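PDB 1E9R: conjugal transfer protein TRWB from Escherichia coli, which acts as the coupling protein of bacterial conjugation, probably a ring-forming P-loop ATPase, resembling ring helicases, that drives DNA toward the secretion channel. Local coordinates for residues B[257-260]-B[261-265]; B[45-48]-B[49-53]; B[314-317]-B[318-322]; B[159-162]-B[163-166]. One frame throughout, in Å; residues are numbered along the deposited sequence.

Contact 1 of 4, residues B[257-260]-B[261-265]; sequences PLIS and AWVDV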
ATOM      1  N   PRO B 257      12.684  -1.226  27.115  1.00 31.87           N
ATOM      2  CA  PRO B 257      11.767  -0.183  27.592  1.00 31.58           C
ATOM      3  C   PRO B 257      12.291   0.736  28.711  1.00 31.15           C
ATOM      4  O   PRO B 257      11.970   1.926  28.738  1.00 30.35           O
ATOM      5  CB  PRO B 257      10.516  -0.976  28.001  1.00 30.65           C
ATOM      6  CG  PRO B 257      11.017  -2.337  28.253  1.00 31.48           C
ATOM      7  CD  PRO B 257      12.045  -2.548  27.179  1.00 31.59           C
ATOM      8  N   LEU B 258      13.097   0.192  29.625  1.00 32.28           N
ATOM      9  CA  LEU B 258      13.661   0.980  30.727  1.00 30.83           C
ATOM     10  C   LEU B 258      14.655   2.005  30.197  1.00 30.51           C
ATOM     11  O   LEU B 258      14.574   3.182  30.537  1.00 29.38           O
ATOM     12  CB  LEU B 258      14.389   0.089  31.742  1.00 30.74           C
ATOM     13  CG  LEU B 258      14.276   0.537  33.214  1.00 31.89           C
ATOM     14  CD1 LEU B 258      15.434  -0.035  34.016  1.00 29.97           C
ATOM     15  CD2 LEU B 258      14.265   2.050  33.314  1.00 27.84           C
ATOM     16  N   ILE B 259      15.594   1.540  29.371  1.00 29.64           N
ATOM     17  CA  ILE B 259      16.607   2.405  28.778  1.00 30.96           C
ATOM     18  C   ILE B 259      15.896   3.468  27.935  1.00 31.30           C
ATOM     19  O   ILE B 259      16.218   4.659  28.020  1.00 30.81           O
ATOM     20  CB  ILE B 259      17.595   1.583  27.911  1.00 31.53           C
ATOM     21  CG1 ILE B 259      18.354   0.585  28.792  1.00 29.14           C
ATOM     22  CG2 ILE B 259      18.602   2.494  27.249  1.00 29.93           C
ATOM     23  CD1 ILE B 259      18.980  -0.579  28.011  1.00 33.70           C
ATOM     24  N   SER B 260      14.919   3.043  27.136  1.00 30.33           N
ATOM     25  CA  SER B 260      14.147   3.987  26.328  1.00 27.73           C
ATOM     26  C   SER B 260      13.499   5.011  27.262  1.00 27.64           C
ATOM     27  O   SER B 260      13.439   6.192  26.953  1.00 27.36           O
ATOM     28  CB  SER B 260      13.051   3.267  25.530  1.00 25.82           C
ATOM     29  OG  SER B 260      13.612   2.368  24.596  1.00 25.24           O
ATOM     30  N   ALA B 261      13.008   4.558  28.405  1.00 24.65           N
ATOM     31  CA  ALA B 261      12.391   5.475  29.345  1.00 26.46           C
ATOM     32  C   ALA B 261      13.395   6.529  29.801  1.00 26.39           C
ATOM     33  O   ALA B 261      13.090   7.723  29.835  1.00 26.55           O
ATOM     34  CB  ALA B 261      11.867   4.711  30.553  1.00 24.74           C
ATOM     35  N   TRP B 262      14.596   6.091  30.160  1.00 26.62           N
ATOM     36  CA  TRP B 262      15.598   7.028  30.630  1.00 28.43           C
ATOM     37  C   TRP B 262      15.959   8.043  29.563  1.00 29.16           C
ATOM     38  O   TRP B 262      15.946   9.256  29.815  1.00 28.48           O
ATOM     39  CB  TRP B 262      16.856   6.292  31.114  1.00 28.69           C
ATOM     40  CG  TRP B 262      16.668   5.601  32.448  1.00 30.69           C
ATOM     41  CD1 TRP B 262      15.867   6.011  33.480  1.00 30.74           C
ATOM     42  CD2 TRP B 262      17.294   4.389  32.884  1.00 29.49           C
ATOM     43  NE1 TRP B 262      15.955   5.129  34.525  1.00 29.91           N
ATOM     44  CE2 TRP B 262      16.822   4.123  34.188  1.00 28.73           C
ATOM     45  CE3 TRP B 262      18.205   3.502  32.300  1.00 29.99           C
ATOM     46  CZ2 TRP B 262      17.233   2.998  34.922  1.00 30.36           C
ATOM     47  CZ3 TRP B 262      18.616   2.379  33.031  1.00 29.79           C
ATOM     48  CH2 TRP B 262      18.125   2.140  34.328  1.00 28.98           C
ATOM     49  N   VAL B 263      16.274   7.555  28.368  1.00 29.90           N
ATOM     50  CA  VAL B 263      16.619   8.456  27.279  1.00 30.11           C
ATOM     51  C   VAL B 263      15.524   9.513  27.075  1.00 30.82           C
ATOM     52  O   VAL B 263      15.814  10.696  26.898  1.00 31.12           O
ATOM     53  CB  VAL B 263      16.828   7.686  25.968  1.00 30.20           C
ATOM     54  CG1 VAL B 263      17.013   8.659  24.817  1.00 28.50           C
ATOM     55  CG2 VAL B 263      18.032   6.771  26.098  1.00 29.10           C
ATOM     56  N   ASP B 264      14.266   9.084  27.116  1.00 29.18           N
ATOM     57  CA  ASP B 264      13.153  10.001  26.928  1.00 29.12           C
ATOM     58  C   ASP B 264      13.029  10.965  28.100  1.00 29.01           C
ATOM     59  O   ASP B 264      12.671  12.127  27.914  1.00 26.81           O
ATOM     60  CB  ASP B 264      11.840   9.232  26.745  1.00 30.12           C
ATOM     61  CG  ASP B 264      10.750  10.096  26.164  1.00 30.98           C
ATOM     62  OD1 ASP B 264      10.800  10.324  24.938  1.00 32.07           O
ATOM     63  OD2 ASP B 264       9.867  10.559  26.915  1.00 31.15           O
ATOM     64  N   VAL B 265      13.317  10.489  29.309  1.00 29.62           N
ATOM     65  CA  VAL B 265      13.250  11.361  30.470  1.00 28.55           C
ATOM     66  C   VAL B 265      14.223  12.504  30.241  1.00 29.58           C
ATOM     67  O   VAL B 265      13.902  13.657  30.512  1.00 32.05           O
ATOM     68  CB  VAL B 265      13.647  10.637  31.767  1.00 30.17           C
ATOM     69  CG1 VAL B 265      13.780  11.652  32.907  1.00 26.53           C
ATOM     70  CG2 VAL B 265      12.602   9.591  32.115  1.00 28.33           C
TER
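Leu258 and Trp262 meet along one face of helix 252-269, the helix that follows strand 243-247 in the P-loop-type alpha/beta core, and ordinary i to i+4 bonding ties their turns together. Ala261 comes first: its N donates to Pro257 O (2.8 Å), and its CB sits close beside Leu258 O. Trp262 follows, with its N on Leu258 O (2.9 Å). Its CG lies anti to the carbonyl carbon (chi1 -74°), which swings the indole back along the helix over the preceding turn. There both methyls of Leu258 reach it. Leu258 CD2 makes a CH-pi contact over the face of the six-membered ring of Trp262, 3.7 Å from its centroid and 23° off the normal, while Leu258 CD1 comes 3.5 Å from Trp262 CH2. Further out, Trp115 meets this indole edge-to-face and Ile245 of strand 243-247 packs on it. With alanine at this position, both Leu258 methyls would probably lose their aromatic surface and Trp115 its ring partner, opening a gap beside the strand. Val263 turns to another side of the helix, where its CG2 lies 3.4 Å from Ile259 O, the acceptor of its own nearly linear N-H bond. The carboxylate of Asp264 leads away to Ser133 OG and the amide of Ser296, whereas Asp264 N stays with the helix, 3.0 Å from Ser260 O.

Contact 2 of 4, residues B[45-48]-B[49-53]; sequences VPMP and RDAEP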
ATOM      1  N   VAL B  45      38.426  15.489  12.454  1.00 43.78           N
ATOM      2  CA  VAL B  45      38.064  16.796  11.918  1.00 41.37           C
ATOM      3  C   VAL B  45      37.343  17.609  12.975  1.00 42.17           C
ATOM      4  O   VAL B  45      36.364  17.146  13.554  1.00 43.69           O
ATOM      5  CB  VAL B  45      37.143  16.684  10.690  1.00 40.56           C
ATOM      6  CG1 VAL B  45      36.950  18.060  10.078  1.00 41.66           C
ATOM      7  CG2 VAL B  45      37.723  15.715   9.671  1.00 40.99           C
ATOM      8  N   PRO B  46      37.827  18.833  13.251  1.00 41.09           N
ATOM      9  CA  PRO B  46      37.177  19.673  14.260  1.00 40.15           C
ATOM     10  C   PRO B  46      35.763  20.040  13.829  1.00 40.54           C
ATOM     11  O   PRO B  46      35.518  20.454  12.694  1.00 38.78           O
ATOM     12  CB  PRO B  46      38.106  20.883  14.366  1.00 39.50           C
ATOM     13  CG  PRO B  46      38.709  20.968  13.021  1.00 41.70           C
ATOM     14  CD  PRO B  46      38.997  19.520  12.680  1.00 42.03           C
ATOM     15  N   MET B  47      34.832  19.874  14.755  1.00 40.06           N
ATOM     16  CA  MET B  47      33.443  20.149  14.487  1.00 39.77           C
ATOM     17  C   MET B  47      33.092  21.619  14.680  1.00 39.18           C
ATOM     18  O   MET B  47      33.383  22.207  15.717  1.00 40.47           O
ATOM     19  CB  MET B  47      32.587  19.259  15.388  1.00 40.41           C
ATOM     20  CG  MET B  47      31.106  19.567  15.371  1.00 39.54           C
ATOM     21  SD  MET B  47      30.159  18.195  16.045  1.00 39.93           S
ATOM     22  CE  MET B  47      28.634  18.382  15.108  1.00 39.84           C
ATOM     23  N   PRO B  48      32.485  22.240  13.658  1.00 38.10           N
ATOM     24  CA  PRO B  48      32.103  23.644  13.767  1.00 37.63           C
ATOM     25  C   PRO B  48      31.259  23.786  15.015  1.00 39.57           C
ATOM     26  O   PRO B  48      30.293  23.050  15.206  1.00 40.54           O
ATOM     27  CB  PRO B  48      31.292  23.876  12.506  1.00 37.10           C
ATOM     28  CG  PRO B  48      31.971  22.989  11.526  1.00 38.71           C
ATOM     29  CD  PRO B  48      32.215  21.724  12.307  1.00 37.63           C
ATOM     30  N   ARG B  49      31.639  24.718  15.873  1.00 41.12           N
ATOM     31  CA  ARG B  49      30.920  24.954  17.116  1.00 42.30           C
ATOM     32  C   ARG B  49      29.422  25.140  16.917  1.00 41.29           C
ATOM     33  O   ARG B  49      28.624  24.621  17.692  1.00 40.15           O
ATOM     34  CB  ARG B  49      31.490  26.190  17.813  1.00 45.22           C
ATOM     35  CG  ARG B  49      32.700  25.935  18.682  1.00 50.71           C
ATOM     36  CD  ARG B  49      32.249  25.667  20.085  1.00 56.05           C
ATOM     37  NE  ARG B  49      33.343  25.848  21.021  1.00 61.78           N
ATOM     38  CZ  ARG B  49      33.179  25.946  22.333  1.00 62.54           C
ATOM     39  NH1 ARG B  49      31.954  25.883  22.841  1.00 62.37           N
ATOM     40  NH2 ARG B  49      34.234  26.100  23.129  1.00 63.43           N
ATOM     41  N   ASP B  50      29.048  25.887  15.884  1.00 40.15           N
ATOM     42  CA  ASP B  50      27.645  26.165  15.598  1.00 40.63           C
ATOM     43  C   ASP B  50      26.895  24.925  15.114  1.00 39.04           C
ATOM     44  O   ASP B  50      25.664  24.920  15.041  1.00 37.61           O
ATOM     45  CB  ASP B  50      27.530  27.287  14.552  1.00 43.85           C
ATOM     46  CG  ASP B  50      28.140  26.904  13.197  1.00 48.52           C
ATOM     47  OD1 ASP B  50      27.657  25.940  12.557  1.00 50.94           O
ATOM     48  OD2 ASP B  50      29.107  27.570  12.759  1.00 55.31           O
ATOM     49  N   ALA B  51      27.644  23.877  14.789  1.00 35.50           N
ATOM     50  CA  ALA B  51      27.059  22.641  14.312  1.00 35.31           C
ATOM     51  C   ALA B  51      26.707  21.723  15.477  1.00 36.10           C
ATOM     52  O   ALA B  51      25.786  20.908  15.385  1.00 36.41           O
ATOM     53  CB  ALA B  51      28.025  21.951  13.378  1.00 33.14           C
ATOM     54  N   GLU B  52      27.434  21.865  16.579  1.00 35.08           N
ATOM     55  CA  GLU B  52      27.212  21.032  17.753  1.00 35.45           C
ATOM     56  C   GLU B  52      25.759  20.868  18.199  1.00 34.95           C
ATOM     57  O   GLU B  52      25.280  19.746  18.351  1.00 32.57           O
ATOM     58  CB  GLU B  52      28.042  21.556  18.918  1.00 35.41           C
ATOM     59  CG  GLU B  52      29.502  21.262  18.787  1.00 36.07           C
ATOM     60  CD  GLU B  52      30.286  21.879  19.904  1.00 35.59           C
ATOM     61  OE1 GLU B  52      29.696  22.120  20.976  1.00 36.27           O
ATOM     62  OE2 GLU B  52      31.491  22.118  19.709  1.00 38.55           O
ATOM     63  N   PRO B  53      25.043  21.980  18.429  1.00 33.81           N
ATOM     64  CA  PRO B  53      23.650  21.874  18.862  1.00 33.88           C
ATOM     65  C   PRO B  53      22.644  21.582  17.745  1.00 34.07           C
ATOM     66  O   PRO B  53      21.433  21.597  17.981  1.00 34.26           O
ATOM     67  CB  PRO B  53      23.411  23.210  19.553  1.00 33.54           C
ATOM     68  CG  PRO B  53      24.236  24.135  18.742  1.00 33.14           C
ATOM     69  CD  PRO B  53      25.513  23.373  18.521  1.00 32.68           C
TER
HETATM   70  O   HOH W   1      33.424  21.768  18.288  1.00 27.53           O
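Pro48 O takes the amides of Ala51 and, weakly, Glu52, and this backbone bonding defines the bend. Ala51 N donates to Pro48 O at 2.8 Å, closing a beta turn of type I character with Arg49 and Asp50 at its corners. The donor stands above the carbonyl plane, 55° out of it. Glu52 N approaches Pro48 O for its weak bond at 3.4 Å and also bonds Arg49 O, so a second turn overlaps the first and leads into a short 3-10 segment. Apolar contacts accompany the bend. Ala51 CB rests against Pro48 CB at 3.9 Å. Met47 has its CG anti to the backbone N (chi1 172°) and an extended chain beyond, which carries Met47 CE to 4.0 Å from Ala51 CB. Nearer its base, Met47 CG passes Glu52 CG at 4.1 Å, and the two chains run at a slant to each other. Polar contacts gather at the far end of Glu52. A water donates to Met47 O over 2.6 Å and also to Glu52 OE2, the latter bond so short that its length is doubtful. The carboxylate is buried and strongly paired: OE1 forms a salt bridge with Arg310 and OE2 with Arg80, which would probably stabilise its negative charge. The turn thus joins the small hairpin of strands 41-42 and 45-46 to strand 56-59 of the central sheet; Pro48 packs on Thr33 of helix 26-33, and Glu52 reaches across to strand 309-315.

Contact 3 of 4, residues B[314-317]-B[318-322]; sequences GLQS and TSQLD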
ATOM      1  N   GLY B 314      24.070   6.974  16.580  1.00 27.68           N
ATOM      2  CA  GLY B 314      24.559   6.034  15.592  1.00 27.88           C
ATOM      3  C   GLY B 314      23.333   5.388  14.975  1.00 29.85           C
ATOM      4  O   GLY B 314      22.292   5.286  15.636  1.00 28.37           O
ATOM      5  N   LEU B 315      23.440   4.958  13.718  1.00 29.94           N
ATOM      6  CA  LEU B 315      22.321   4.321  13.023  1.00 31.60           C
ATOM      7  C   LEU B 315      22.873   3.302  12.052  1.00 32.21           C
ATOM      8  O   LEU B 315      23.439   3.686  11.037  1.00 31.29           O
ATOM      9  CB  LEU B 315      21.510   5.358  12.241  1.00 29.65           C
ATOM     10  CG  LEU B 315      20.283   4.830  11.488  1.00 30.53           C
ATOM     11  CD1 LEU B 315      19.257   4.342  12.501  1.00 29.23           C
ATOM     12  CD2 LEU B 315      19.683   5.923  10.608  1.00 27.11           C
ATOM     13  N   GLN B 316      22.711   2.014  12.346  1.00 34.76           N
ATOM     14  CA  GLN B 316      23.233   0.997  11.446  1.00 36.63           C
ATOM     15  C   GLN B 316      22.293   0.688  10.281  1.00 35.41           C
ATOM     16  O   GLN B 316      22.753   0.374   9.185  1.00 35.14           O
ATOM     17  CB  GLN B 316      23.551  -0.296  12.195  1.00 38.38           C
ATOM     18  CG  GLN B 316      22.345  -1.151  12.479  1.00 46.46           C
ATOM     19  CD  GLN B 316      22.709  -2.597  12.771  1.00 49.66           C
ATOM     20  OE1 GLN B 316      23.591  -2.870  13.595  1.00 50.34           O
ATOM     21  NE2 GLN B 316      22.028  -3.535  12.101  1.00 48.54           N
ATOM     22  N   SER B 317      20.983   0.778  10.510  1.00 36.36           N
ATOM     23  CA  SER B 317      20.008   0.498   9.452  1.00 36.02           C
ATOM     24  C   SER B 317      18.910   1.546   9.387  1.00 35.24           C
ATOM     25  O   SER B 317      18.154   1.722  10.338  1.00 34.86           O
ATOM     26  CB  SER B 317      19.367  -0.878   9.655  1.00 37.94           C
ATOM     27  OG  SER B 317      18.393  -1.135   8.653  1.00 39.56           O
ATOM     28  N   THR B 318      18.824   2.241   8.260  1.00 35.36           N
ATOM     29  CA  THR B 318      17.805   3.264   8.091  1.00 34.82           C
ATOM     30  C   THR B 318      16.446   2.553   7.974  1.00 33.04           C
ATOM     31  O   THR B 318      15.379   3.094   8.301  1.00 32.76           O
ATOM     32  CB  THR B 318      18.098   4.112   6.826  1.00 37.44           C
ATOM     33  OG1 THR B 318      17.049   5.073   6.640  1.00 41.02           O
ATOM     34  CG2 THR B 318      18.209   3.220   5.587  1.00 35.09           C
ATOM     35  N   SER B 319      16.523   1.310   7.525  1.00 33.89           N
ATOM     36  CA  SER B 319      15.360   0.463   7.345  1.00 33.32           C
ATOM     37  C   SER B 319      14.765   0.087   8.702  1.00 32.65           C
ATOM     38  O   SER B 319      13.543   0.048   8.878  1.00 32.42           O
ATOM     39  CB  SER B 319      15.787  -0.790   6.586  1.00 35.94           C
ATOM     40  OG  SER B 319      14.745  -1.739   6.561  1.00 43.48           O
ATOM     41  N   GLN B 320      15.646  -0.181   9.661  1.00 30.08           N
ATOM     42  CA  GLN B 320      15.230  -0.562  11.001  1.00 31.51           C
ATOM     43  C   GLN B 320      14.546   0.599  11.680  1.00 29.40           C
ATOM     44  O   GLN B 320      13.606   0.400  12.444  1.00 28.43           O
ATOM     45  CB  GLN B 320      16.427  -0.989  11.833  1.00 33.36           C
ATOM     46  CG  GLN B 320      16.046  -1.708  13.100  1.00 38.51           C
ATOM     47  CD  GLN B 320      17.253  -2.013  13.980  1.00 45.03           C
ATOM     48  OE1 GLN B 320      18.415  -1.983  13.523  1.00 45.51           O
ATOM     49  NE2 GLN B 320      16.988  -2.320  15.252  1.00 45.89           N
ATOM     50  N   LEU B 321      15.023   1.811  11.404  1.00 28.46           N
ATOM     51  CA  LEU B 321      14.438   3.018  11.987  1.00 28.15           C
ATOM     52  C   LEU B 321      13.021   3.230  11.443  1.00 28.13           C
ATOM     53  O   LEU B 321      12.127   3.710  12.155  1.00 26.23           O
ATOM     54  CB  LEU B 321      15.297   4.231  11.651  1.00 23.64           C
ATOM     55  CG  LEU B 321      14.891   5.507  12.384  1.00 26.82           C
ATOM     56  CD1 LEU B 321      15.120   5.319  13.887  1.00 21.64           C
ATOM     57  CD2 LEU B 321      15.689   6.696  11.830  1.00 23.29           C
ATOM     58  N   ASP B 322      12.825   2.886  10.170  1.00 28.40           N
ATOM     59  CA  ASP B 322      11.517   3.032   9.545  1.00 30.09           C
ATOM     60  C   ASP B 322      10.586   2.082  10.244  1.00 30.13           C
ATOM     61  O   ASP B 322       9.422   2.391  10.468  1.00 30.55           O
ATOM     62  CB  ASP B 322      11.550   2.676   8.055  1.00 29.89           C
ATOM     63  CG  ASP B 322      12.230   3.742   7.206  1.00 30.80           C
ATOM     64  OD1 ASP B 322      12.280   4.910   7.643  1.00 29.87           O
ATOM     65  OD2 ASP B 322      12.699   3.413   6.091  1.00 33.98           O
TER
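Ser317 points its hydroxyl into the first turn of the following helix, at the amides of Ser319 and Gln320. Because OG is anti to the backbone N (chi1 178°), it swings forward along the chain: Ser317 OG accepts from Gln320 N at 3.1 Å, with a weak second bond from Ser319 N at 3.3 Å. Ser317 CB meanwhile lies against Gln320 CB, 3.7 Å away. Near the serine, Gln316 and Gln320 slant across each other with their amide planes 84° apart, nearly perpendicular, and Gln320 OE1 is 4.1 Å from Ser317 CB. Ser317 is the N-cap of helix 318-325, one residue beyond Gln316, which follows the end of strand 309-315. One of that strand's neighbours in the central sheet is strand 56-59, which leads into the probable Walker A loop; Gln316 touches Thr62 of that loop. Ser317 O contributes as well, through weak bonds from Gln320 N and from Leu321 N (3.3 Å). On the apolar side the leucines cross at about a right angle: Leu315 CD1 abuts Leu321 CB at 4.1 Å, and Leu315 CD2 comes 4.1 Å from Thr318 CA. In a neighbouring subunit, Thr332 hydrogen-bonds Ser317 OG, and Lys328 of that subunit takes Ser319 OG on its backbone O and Asp322 OD2 in a salt bridge with its NZ. Replacing Ser317 by an alanine would probably leave the amides of Ser319 and Gln320 without the side-chain oxygen that caps them and Thr332 of the adjacent subunit without its hydroxyl mate. Further along the same helix, Leu321 packs on Ala330 of helix 327-334.

Contact 4 of 4, residues B[159-162]-B[163-166]; sequences KKLA and LIGT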
ATOM      1  N   LYS B 159      -0.588   8.330  40.315  1.00 41.45           N
ATOM      2  CA  LYS B 159      -0.974   9.590  40.946  1.00 43.50           C
ATOM      3  C   LYS B 159      -1.635   9.356  42.308  1.00 43.88           C
ATOM      4  O   LYS B 159      -1.386  10.099  43.257  1.00 42.74           O
ATOM      5  CB  LYS B 159      -1.933  10.365  40.043  1.00 44.36           C
ATOM      6  CG  LYS B 159      -2.148  11.806  40.455  1.00 47.65           C
ATOM      7  CD  LYS B 159      -3.279  12.454  39.650  1.00 51.05           C
ATOM      8  CE  LYS B 159      -3.027  12.424  38.130  1.00 52.15           C
ATOM      9  NZ  LYS B 159      -4.121  13.100  37.347  1.00 51.29           N
ATOM     10  N   LYS B 160      -2.474   8.323  42.399  1.00 44.15           N
ATOM     11  CA  LYS B 160      -3.164   7.991  43.649  1.00 45.37           C
ATOM     12  C   LYS B 160      -2.214   7.399  44.695  1.00 44.99           C
ATOM     13  O   LYS B 160      -2.298   7.738  45.877  1.00 46.46           O
ATOM     14  CB  LYS B 160      -4.311   7.012  43.388  1.00 44.09           C
ATOM     15  CG  LYS B 160      -5.135   6.699  44.629  1.00 45.90           C
ATOM     16  CD  LYS B 160      -6.401   5.901  44.302  1.00 46.36           C
ATOM     17  CE  LYS B 160      -7.183   5.553  45.569  1.00 45.37           C
ATOM     18  NZ  LYS B 160      -8.462   4.842  45.275  1.00 49.35           N
ATOM     19  N   LEU B 161      -1.324   6.510  44.262  1.00 43.00           N
ATOM     20  CA  LEU B 161      -0.340   5.914  45.154  1.00 41.77           C
ATOM     21  C   LEU B 161       0.523   7.023  45.766  1.00 43.26           C
ATOM     22  O   LEU B 161       0.827   7.006  46.959  1.00 44.30           O
ATOM     23  CB  LEU B 161       0.545   4.929  44.387  1.00 39.30           C
ATOM     24  CG  LEU B 161      -0.109   3.604  44.004  1.00 37.83           C
ATOM     25  CD1 LEU B 161       0.831   2.817  43.120  1.00 37.43           C
ATOM     26  CD2 LEU B 161      -0.446   2.813  45.260  1.00 38.14           C
ATOM     27  N   ALA B 162       0.918   7.988  44.944  1.00 44.55           N
ATOM     28  CA  ALA B 162       1.720   9.109  45.421  1.00 44.53           C
ATOM     29  C   ALA B 162       0.922   9.913  46.448  1.00 46.71           C
ATOM     30  O   ALA B 162       1.482  10.415  47.422  1.00 47.60           O
ATOM     31  CB  ALA B 162       2.117  10.001  44.258  1.00 43.63           C
ATOM     32  N   LEU B 163      -0.384  10.037  46.218  1.00 48.46           N
ATOM     33  CA  LEU B 163      -1.271  10.763  47.126  1.00 50.69           C
ATOM     34  C   LEU B 163      -1.423  10.074  48.474  1.00 51.76           C
ATOM     35  O   LEU B 163      -1.305  10.717  49.520  1.00 52.41           O
ATOM     36  CB  LEU B 163      -2.661  10.921  46.518  1.00 50.16           C
ATOM     37  CG  LEU B 163      -2.938  12.238  45.807  1.00 51.71           C
ATOM     38  CD1 LEU B 163      -4.441  12.376  45.609  1.00 51.57           C
ATOM     39  CD2 LEU B 163      -2.414  13.399  46.639  1.00 50.64           C
ATOM     40  N   ILE B 164      -1.707   8.773  48.451  1.00 52.26           N
ATOM     41  CA  ILE B 164      -1.871   8.036  49.695  1.00 54.10           C
ATOM     42  C   ILE B 164      -0.515   7.781  50.370  1.00 54.66           C
ATOM     43  O   ILE B 164      -0.431   7.070  51.376  1.00 56.05           O
ATOM     44  CB  ILE B 164      -2.659   6.698  49.479  1.00 53.92           C
ATOM     45  CG1 ILE B 164      -1.813   5.667  48.745  1.00 53.90           C
ATOM     46  CG2 ILE B 164      -3.926   6.967  48.684  1.00 54.16           C
ATOM     47  CD1 ILE B 164      -2.569   4.381  48.470  1.00 54.15           C
ATOM     48  N   GLY B 165       0.540   8.374  49.810  1.00 53.88           N
ATOM     49  CA  GLY B 165       1.869   8.253  50.390  1.00 52.95           C
ATOM     50  C   GLY B 165       2.689   7.016  50.094  1.00 54.24           C
ATOM     51  O   GLY B 165       3.807   6.881  50.597  1.00 53.65           O
ATOM     52  N   THR B 166       2.155   6.122  49.273  1.00 54.89           N
ATOM     53  CA  THR B 166       2.857   4.888  48.928  1.00 55.19           C
ATOM     54  C   THR B 166       3.336   4.836  47.469  1.00 54.65           C
ATOM     55  O   THR B 166       2.849   4.013  46.679  1.00 55.16           O
ATOM     56  CB  THR B 166       1.946   3.673  49.201  1.00 56.87           C
ATOM     57  OG1 THR B 166       0.669   3.886  48.583  1.00 58.29           O
ATOM     58  CG2 THR B 166       1.746   3.488  50.704  1.00 57.21           C
TER
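A Schellman motif ends helix 141-163, reversing the chain through Gly165 and bringing Thr166 back beside Leu161. Regular bonding runs down to Ile164, whose N donates to Lys160 O at 2.8 Å, nearly straight. Gly165 then takes a left-handed conformation (phi 82°), where a CB would collide with the carbonyl oxygen of Ile164. The two bonds that define the motif are both weak here: Thr166 N to Leu161 O at 2.8 Å, and inside it Gly165 N to Ala162 O at 3.3 Å. Side chains follow the fold-back. Leu161 and Thr166 cross at about a right angle, while Ile164 CD1 comes 4.2 Å from Leu161 CD2. Ile164 CG2 sits 3.3 Å from Lys160 O, against the carbonyl that holds its own amide. The lysine amines are directed elsewhere: Lys159 forms a salt bridge with Glu156, and Lys160 a hydrogen bond to Phe187 O and a cation-pi contact with the Phe187 ring. Leu161, the one buried residue of the contact, also packs on Leu172 of helix 169-178, the next helix in the chain. Thr166 OG1 comes 3.7 Å from Leu161 CD2.

All four contacts are local; three belong to helices and one to a turn between strands. Contacts 1 and 2 are buried, contact 3 is partly buried and contact 4 lies at the surface. Contact 2 precedes strand 56-59 and contact 3 ends its neighbour 309-315; the centres of the two contacts are about 24 Å apart. Contact 4 is on the far side of the chain's centre from contact 2, about 46 Å between centres. Contact 1, mid-helix, adds a CH-pi contact to its backbone bonds; contact 2 carries a buried carboxylate paired with arginines outside it. A side-chain hydroxyl cap marks contact 3 and a backbone-bonded Schellman turn contact 4; only contact 3 touches another subunit.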